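Local coordinates for putative exported protein (Bordetella pertussis, PDB 2DVZ) that binds glutamate in the periplasm and probably hands it to a tripartite tricarboxylate-type transporter as its solute receptor, at residues K128-K131 / G132-E136; V154-L157 / M158-F162; A232-P235 / V236-Q239. All blocks are in the same frame, centred on the assembly; numbering follows the deposited sequence.

Contact 1: residues K128-K131 / G132-E136; sequences KDFK and GFLEE. With CD (cadmium ion), chain C; CD (cadmium ion), chain D; CD (cadmium ion), chain E.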
loop_
_atom_site.group_PDB
_atom_site.type_symbol
_atom_site.label_atom_id
_atom_site.label_comp_id
_atom_site.label_asym_id
_atom_site.label_seq_id
_atom_site.Cartn_x
_atom_site.Cartn_y
_atom_site.Cartn_z
ATOM N N LYS A 128 7.906 18.942 -15.960
ATOM C CA LYS A 128 8.333 17.672 -16.581
ATOM C C LYS A 128 9.195 16.885 -15.608
ATOM O O LYS A 128 9.491 15.697 -15.808
ATOM C CB LYS A 128 9.041 17.907 -17.951
ATOM C CG LYS A 128 10.505 18.306 -17.834
ATOM C CD LYS A 128 11.126 18.698 -19.178
ATOM C CE LYS A 128 12.640 18.961 -18.998
ATOM N NZ LYS A 128 13.339 19.823 -20.087
ATOM N N ASP A 129 9.579 17.559 -14.539
ATOM C CA ASP A 129 10.482 16.969 -13.560
ATOM C C ASP A 129 10.087 17.483 -12.175
ATOM O O ASP A 129 9.307 18.427 -12.070
ATOM C CB ASP A 129 11.951 17.254 -13.931
ATOM C CG ASP A 129 12.214 18.724 -14.226
ATOM O OD1 ASP A 129 12.011 19.564 -13.339
ATOM O OD2 ASP A 129 12.653 19.080 -15.340
ATOM N N PHE A 130 10.611 16.833 -11.139
ATOM C CA PHE A 130 10.405 17.171 -9.733
ATOM C C PHE A 130 10.750 18.628 -9.377
ATOM O O PHE A 130 9.999 19.295 -8.628
ATOM C CB PHE A 130 11.210 16.203 -8.833
ATOM C CG PHE A 130 10.685 16.111 -7.439
ATOM C CD1 PHE A 130 9.713 15.147 -7.110
ATOM C CD2 PHE A 130 11.086 17.022 -6.461
ATOM C CE1 PHE A 130 9.189 15.049 -5.846
ATOM C CE2 PHE A 130 10.560 16.930 -5.136
ATOM C CZ PHE A 130 9.619 15.936 -4.842
ATOM N N LYS A 131 11.878 19.118 -9.913
ATOM C CA LYS A 131 12.312 20.510 -9.702
ATOM C C LYS A 131 11.239 21.523 -10.066
ATOM O O LYS A 131 10.925 22.420 -9.260
ATOM C CB LYS A 131 13.604 20.815 -10.502
ATOM C CG LYS A 131 14.144 22.209 -10.225
ATOM C CD LYS A 131 15.512 22.424 -10.770
ATOM C CE LYS A 131 15.896 23.920 -10.645
ATOM N NZ LYS A 131 15.116 24.815 -11.600
ATOM N N GLY A 132 10.687 21.381 -11.270
ATOM C CA GLY A 132 9.647 22.281 -11.791
ATOM C C GLY A 132 8.257 22.024 -11.198
ATOM O O GLY A 132 7.367 22.901 -11.197
ATOM N N PHE A 133 8.080 20.781 -10.754
ATOM C CA PHE A 133 6.938 20.326 -9.997
ATOM C C PHE A 133 6.776 21.142 -8.691
ATOM O O PHE A 133 5.754 21.788 -8.458
ATOM C CB PHE A 133 7.119 18.811 -9.766
ATOM C CG PHE A 133 6.035 18.166 -8.947
ATOM C CD1 PHE A 133 6.374 17.317 -7.888
ATOM C CD2 PHE A 133 4.666 18.396 -9.230
ATOM C CE1 PHE A 133 5.367 16.681 -7.124
ATOM C CE2 PHE A 133 3.643 17.773 -8.459
ATOM C CZ PHE A 133 3.998 16.908 -7.419
ATOM N N LEU A 134 7.819 21.148 -7.878
ATOM C CA LEU A 134 7.875 21.995 -6.704
ATOM C C LEU A 134 7.685 23.482 -6.995
ATOM O O LEU A 134 6.906 24.122 -6.329
ATOM C CB LEU A 134 9.199 21.757 -5.960
ATOM C CG LEU A 134 9.397 20.379 -5.324
ATOM C CD1 LEU A 134 10.526 20.479 -4.323
ATOM C CD2 LEU A 134 8.108 19.929 -4.626
ATOM N N GLU A 135 8.406 24.020 -7.977
ATOM C CA GLU A 135 8.252 25.404 -8.396
ATOM C C GLU A 135 6.798 25.766 -8.641
ATOM O O GLU A 135 6.300 26.697 -8.002
ATOM C CB GLU A 135 9.083 25.697 -9.627
ATOM C CG GLU A 135 10.527 25.966 -9.285
ATOM C CD GLU A 135 11.462 25.795 -10.454
ATOM O OE1 GLU A 135 10.990 25.907 -11.592
ATOM O OE2 GLU A 135 12.671 25.550 -10.239
ATOM N N GLU A 136 6.137 25.031 -9.546
ATOM C CA GLU A 136 4.699 25.194 -9.860
ATOM C C GLU A 136 3.775 25.181 -8.607
ATOM O O GLU A 136 2.877 26.029 -8.480
ATOM C CB GLU A 136 4.268 24.120 -10.882
ATOM C CG GLU A 136 2.760 24.012 -11.214
ATOM C CD GLU A 136 2.140 25.248 -11.886
ATOM O OE1 GLU A 136 2.878 26.099 -12.449
ATOM O OE2 GLU A 136 0.880 25.375 -11.866
HETATM CD CD CD C . 12.500 21.265 -15.023
HETATM CD CD CD D . 11.691 25.475 -13.899
HETATM CD CD CD E . 2.571 28.073 -13.569
HETATM O O HOH W 1 9.801 21.318 -15.467
HETATM O O HOH W 2 0.355 27.657 -13.512
HETATM O O HOH W 3 12.582 23.018 -13.704
HETATM O O HOH W 4 13.175 22.650 -17.010
HETATM O O HOH W 5 5.264 28.734 -13.635
#

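Contact 2: residues V154-L157 / M158-F162; sequences VLHL and MGESF. With GLU (glutamic acid), chain G.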
loop_
_atom_site.group_PDB
_atom_site.type_symbol
_atom_site.label_atom_id
_atom_site.label_comp_id
_atom_site.label_asym_id
_atom_site.label_seq_id
_atom_site.Cartn_x
_atom_site.Cartn_y
_atom_site.Cartn_z
ATOM N N VAL A 154 -1.822 5.337 4.458
ATOM C CA VAL A 154 -0.455 5.733 4.156
ATOM C C VAL A 154 -0.287 6.791 3.060
ATOM O O VAL A 154 0.688 7.527 3.067
ATOM C CB VAL A 154 0.479 4.486 3.899
ATOM C CG1 VAL A 154 0.148 3.820 2.634
ATOM C CG2 VAL A 154 1.935 4.915 3.912
ATOM N N LEU A 155 -1.215 6.877 2.119
ATOM C CA LEU A 155 -1.053 7.814 1.023
ATOM C C LEU A 155 -1.483 9.228 1.424
ATOM O O LEU A 155 -0.925 10.179 0.917
ATOM C CB LEU A 155 -1.749 7.290 -0.254
ATOM C CG LEU A 155 -1.221 5.893 -0.666
ATOM C CD1 LEU A 155 -2.099 5.278 -1.694
ATOM C CD2 LEU A 155 0.242 5.968 -1.149
ATOM N N HIS A 156 -2.449 9.354 2.350
ATOM C CA HIS A 156 -2.761 10.633 2.995
ATOM C C HIS A 156 -1.557 11.090 3.826
ATOM O O HIS A 156 -1.154 12.234 3.776
ATOM C CB HIS A 156 -4.054 10.557 3.871
ATOM C CG HIS A 156 -4.431 11.879 4.513
ATOM N ND1 HIS A 156 -5.166 11.970 5.682
ATOM C CD2 HIS A 156 -4.139 13.158 4.162
ATOM C CE1 HIS A 156 -5.319 13.242 6.010
ATOM N NE2 HIS A 156 -4.716 13.985 5.108
ATOM N N LEU A 157 -0.974 10.197 4.602
ATOM C CA LEU A 157 0.240 10.543 5.338
ATOM C C LEU A 157 1.409 10.900 4.390
ATOM O O LEU A 157 2.151 11.845 4.640
ATOM C CB LEU A 157 0.619 9.411 6.317
ATOM C CG LEU A 157 1.816 9.742 7.222
ATOM C CD1 LEU A 157 1.497 10.981 8.138
ATOM C CD2 LEU A 157 2.204 8.537 8.034
HETATM N N MSE A 158 1.543 10.158 3.298
HETATM C CA MSE A 158 2.500 10.478 2.237
HETATM C C MSE A 158 2.332 11.897 1.739
HETATM O O MSE A 158 3.277 12.652 1.773
HETATM C CB MSE A 158 2.378 9.471 1.090
HETATM C CG MSE A 158 3.556 9.471 0.203
HETATM SE SE MSE A 158 3.311 8.430 -1.398
HETATM C CE MSE A 158 4.972 9.024 -2.348
ATOM N N GLY A 159 1.111 12.275 1.336
ATOM C CA GLY A 159 0.823 13.621 0.869
ATOM C C GLY A 159 1.168 14.722 1.865
ATOM O O GLY A 159 1.671 15.768 1.485
ATOM N N GLU A 160 0.891 14.460 3.144
ATOM C CA GLU A 160 1.069 15.417 4.210
ATOM C C GLU A 160 2.519 15.556 4.575
ATOM O O GLU A 160 2.992 16.649 4.879
ATOM C CB GLU A 160 0.240 14.994 5.435
ATOM C CG GLU A 160 -1.309 15.221 5.275
ATOM C CD GLU A 160 -1.675 16.618 4.725
ATOM O OE1 GLU A 160 -1.327 17.644 5.356
ATOM O OE2 GLU A 160 -2.316 16.690 3.646
ATOM N N SER A 161 3.219 14.424 4.570
ATOM C CA SER A 161 4.694 14.400 4.679
ATOM C C SER A 161 5.409 15.175 3.569
ATOM O O SER A 161 6.390 15.893 3.834
ATOM C CB SER A 161 5.193 12.951 4.697
ATOM O OG SER A 161 4.909 12.432 5.982
ATOM N N PHE A 162 4.916 15.008 2.341
ATOM C CA PHE A 162 5.424 15.714 1.191
ATOM C C PHE A 162 5.299 17.237 1.354
ATOM O O PHE A 162 6.245 18.006 1.108
ATOM C CB PHE A 162 4.637 15.222 -0.033
ATOM C CG PHE A 162 5.010 15.901 -1.313
ATOM C CD1 PHE A 162 5.937 15.320 -2.164
ATOM C CD2 PHE A 162 4.457 17.135 -1.657
ATOM C CE1 PHE A 162 6.293 15.927 -3.332
ATOM C CE2 PHE A 162 4.812 17.761 -2.844
ATOM C CZ PHE A 162 5.730 17.149 -3.692
HETATM N N GLU G . -3.018 2.910 0.575
HETATM C CA GLU G . -3.013 1.438 0.680
HETATM C C GLU G . -1.726 0.915 1.298
HETATM O O GLU G . -0.917 0.191 0.709
HETATM C CB GLU G . -3.348 0.796 -0.663
HETATM C CG GLU G . -4.532 1.492 -1.359
HETATM C CD GLU G . -5.347 0.586 -2.236
HETATM O OE1 GLU G . -5.000 -0.613 -2.286
HETATM O OE2 GLU G . -6.361 1.060 -2.862
HETATM O OXT GLU G . -1.500 1.186 2.488
HETATM O O HOH W 6 -5.148 17.045 5.070
#

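Contact 3: residues A232-P235 / V236-Q239; sequences AGFP and VLNQ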
loop_
_atom_site.group_PDB
_atom_site.type_symbol
_atom_site.label_atom_id
_atom_site.label_comp_id
_atom_site.label_asym_id
_atom_site.label_seq_id
_atom_site.Cartn_x
_atom_site.Cartn_y
_atom_site.Cartn_z
ATOM N N ALA A 232 15.658 13.182 -5.889
ATOM C CA ALA A 232 15.020 14.516 -5.884
ATOM C C ALA A 232 15.507 15.446 -4.768
ATOM O O ALA A 232 15.209 16.652 -4.774
ATOM C CB ALA A 232 13.530 14.398 -5.803
ATOM N N GLY A 233 16.230 14.884 -3.812
ATOM C CA GLY A 233 16.826 15.654 -2.698
ATOM C C GLY A 233 15.973 15.666 -1.444
ATOM O O GLY A 233 16.176 16.494 -0.586
ATOM N N PHE A 234 15.017 14.736 -1.364
ATOM C CA PHE A 234 14.181 14.528 -0.185
ATOM C C PHE A 234 14.225 13.102 0.328
ATOM O O PHE A 234 13.210 12.435 0.286
ATOM C CB PHE A 234 12.730 14.980 -0.478
ATOM C CG PHE A 234 12.651 16.437 -0.835
ATOM C CD1 PHE A 234 12.530 17.396 0.165
ATOM C CD2 PHE A 234 12.796 16.858 -2.167
ATOM C CE1 PHE A 234 12.504 18.791 -0.162
ATOM C CE2 PHE A 234 12.781 18.223 -2.502
ATOM C CZ PHE A 234 12.629 19.195 -1.493
ATOM N N PRO A 235 15.409 12.634 0.827
ATOM C CA PRO A 235 15.528 11.249 1.278
ATOM C C PRO A 235 14.566 10.826 2.417
ATOM O O PRO A 235 14.273 9.646 2.546
ATOM C CB PRO A 235 17.018 11.127 1.725
ATOM C CG PRO A 235 17.493 12.545 1.954
ATOM C CD PRO A 235 16.687 13.379 0.983
ATOM N N VAL A 236 14.065 11.757 3.216
ATOM C CA VAL A 236 13.088 11.421 4.282
ATOM C C VAL A 236 11.822 10.862 3.660
ATOM O O VAL A 236 11.113 10.079 4.288
ATOM C CB VAL A 236 12.740 12.658 5.252
ATOM C CG1 VAL A 236 11.766 13.645 4.605
ATOM C CG2 VAL A 236 12.113 12.198 6.585
ATOM N N LEU A 237 11.555 11.259 2.417
ATOM C CA LEU A 237 10.332 10.842 1.737
ATOM C C LEU A 237 10.491 9.505 1.014
ATOM O O LEU A 237 9.532 8.950 0.535
ATOM C CB LEU A 237 9.865 11.951 0.784
ATOM C CG LEU A 237 9.513 13.327 1.395
ATOM C CD1 LEU A 237 9.062 14.296 0.282
ATOM C CD2 LEU A 237 8.444 13.289 2.536
ATOM N N ASN A 238 11.709 8.973 0.975
ATOM C CA ASN A 238 11.995 7.797 0.182
ATOM C C ASN A 238 11.674 6.470 0.888
ATOM O O ASN A 238 12.501 5.559 0.927
ATOM C CB ASN A 238 13.461 7.856 -0.281
ATOM C CG ASN A 238 13.716 7.025 -1.504
ATOM O OD1 ASN A 238 12.811 6.819 -2.343
ATOM N ND2 ASN A 238 14.961 6.527 -1.631
ATOM N N GLN A 239 10.448 6.368 1.407
ATOM C CA GLN A 239 9.957 5.200 2.165
ATOM C C GLN A 239 8.965 4.339 1.363
ATOM O O GLN A 239 7.863 4.765 1.043
ATOM C CB GLN A 239 9.312 5.643 3.481
ATOM C CG GLN A 239 10.270 6.361 4.410
ATOM C CD GLN A 239 11.279 5.418 5.135
ATOM O OE1 GLN A 239 11.294 4.173 4.926
ATOM N NE2 GLN A 239 12.149 6.032 5.977
#

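Contact 1: residues K128-K131 / G132-E136
Asp129 and Gly132 open helix 130-138: Asp129 is the N-cap, its OD1 accepting from Gly132 N at 3.1 Å, nearly along the side chain's C-O axis. With chi1 at 50° the carboxylate folds back over the first turn, where it also chelates a cadmium ion through OD1 and OD2, the latter at 2.2 Å. Main-chain bonds carry the turn onward, Phe133 N to Asp129 O and then Leu134 N to Phe130 O at 3.0 Å. One turn along, a salt bridge spans the outer side of the helix, Lys131 NZ meeting the syn lone pair of Glu135 OE2 at 2.9 Å. The lysine chain is extended and bends only at its last torsion, chi4 -71°, while Glu135 OE1 binds a second cadmium ion. On the inner side the rings of Phe130 and Phe133 form an edge-to-face pair, planes at 71°, with Phe133 CD1 over one face of Phe130. Leu134 CD1 meets Phe130 CE2 obliquely at 3.6 Å. These apolar groups settle the helix on the body of the protein: Phe133 against strands 106-121 and 210-215, Phe130 and Leu134 against Phe162 of helix 154-166.

Contact 2: residues V154-L157 / M158-F162
Leu157 O is gripped twice from one turn ahead, by Ser161 N at 2.8 Å in a nearly straight bond and, weakly, by Ser161 OG at 3.1 Å. The hydroxyl turns back to that carbonyl because OG lies opposite the carbonyl carbon about CA-CB, chi1 -75°. The preceding helical bonds run from Met158 N to Val154 O at 2.8 Å, Gly159 N to Leu155 O and Glu160 N to His156 O. Across another side of the helix, Glu160 CG comes obliquely to the His156 ring, 3.6 Å from NE2, with the ring and carboxylate planes 63° apart. A water lies at the ring edge, in its plane, 3.1 Å from His156 NE2, and also gives a weak bond to Glu160 OE2. The polar ends have further partners: His156 ND1 is bonded to Thr151 O, while Glu160 OE2 is hydrogen-bonded to Tyr146 OH and forms a salt bridge with Lys163. This is the helix of the beta-alpha-beta unit 145-148, 154-166, 171-174, and its first turn borders the glutamate pocket. There Val154 CG1 stands 3.1 Å from ligand OXT, and Leu155 CD1 is 3.4 Å from the ligand's amino N. The other branch of Leu155, CD2, faces along the helix to the selenium of selenomethionine Met158 at 3.9 Å, and the two side chains run alongside each other in the same direction. Met158 then reaches Phe194 and Phe229, whereas Leu157 packs on Trp301, Val305 and Val306 of helix 288-307.

Contact 3: residues A232-P235 / V236-Q239
Phe234 and Leu237 meet over a short 3-10 turn, in which Leu237 N donates to Phe234 O at 2.9 Å. The next residue repeats the three-residue step, Asn238 N bonding to Pro235 O at 3.1 Å. Both donors stand above the carbonyl planes, by 42° at Phe234 O and by 69° at Pro235 O, so neither amide sits on an oxygen lone pair. Beside the first bond, Leu237 CD1 packs against Phe234 CB at 3.8 Å. A chi1 of -61° swings CG of Leu237 to the backbone N side, and CD1, anti to CA, carries on to Phe234. The ring of Phe234 extends off the turn toward the helices. Pro235 keeps the helical backbone of the turn, its ring holding phi near the helical value. Asn238 is the centre of an inverse gamma turn, with Gln239 N making a weak bond to Leu237 O, and it leads the loop on toward strand 241-248. Farther out, two helices meet the apolar side chains. Phe234 lies on Leu134 of helix 130-138 and Thr166 of helix 154-166; Leu237 lies on Ser161, Phe162 and Ala165 of the latter. The amide of Asn238 turns outward from the turn, its ND2 donating to Trp216 O, and its side chain packs on Thr228, Phe229 and Ala230. Asn238 CB stays close to the turn, 3.4 Å from Pro235 O.

Phe162 of contact 2 is the main meeting point with contact 1: its CZ lies 3.5 Å from Phe133 CE1, and its CE1 is 3.7 Å from Phe130 CZ. Contact 3 covers the same apolar side of helix 130-138, Ala232 CB reaching Phe130 CD2 at 3.6 Å and Phe234 CE2 reaching Leu134 CD1 at 3.7 Å. It also meets contact 2, through Leu237 CD2 at 3.6 Å from Ser161 O. The centres of contacts 1 and 2 are about 18 Å apart and those of contacts 2 and 3 about 13 Å. Contact 2 alone borders the bound glutamate, whereas contact 1 carries cadmium ions at its outer side.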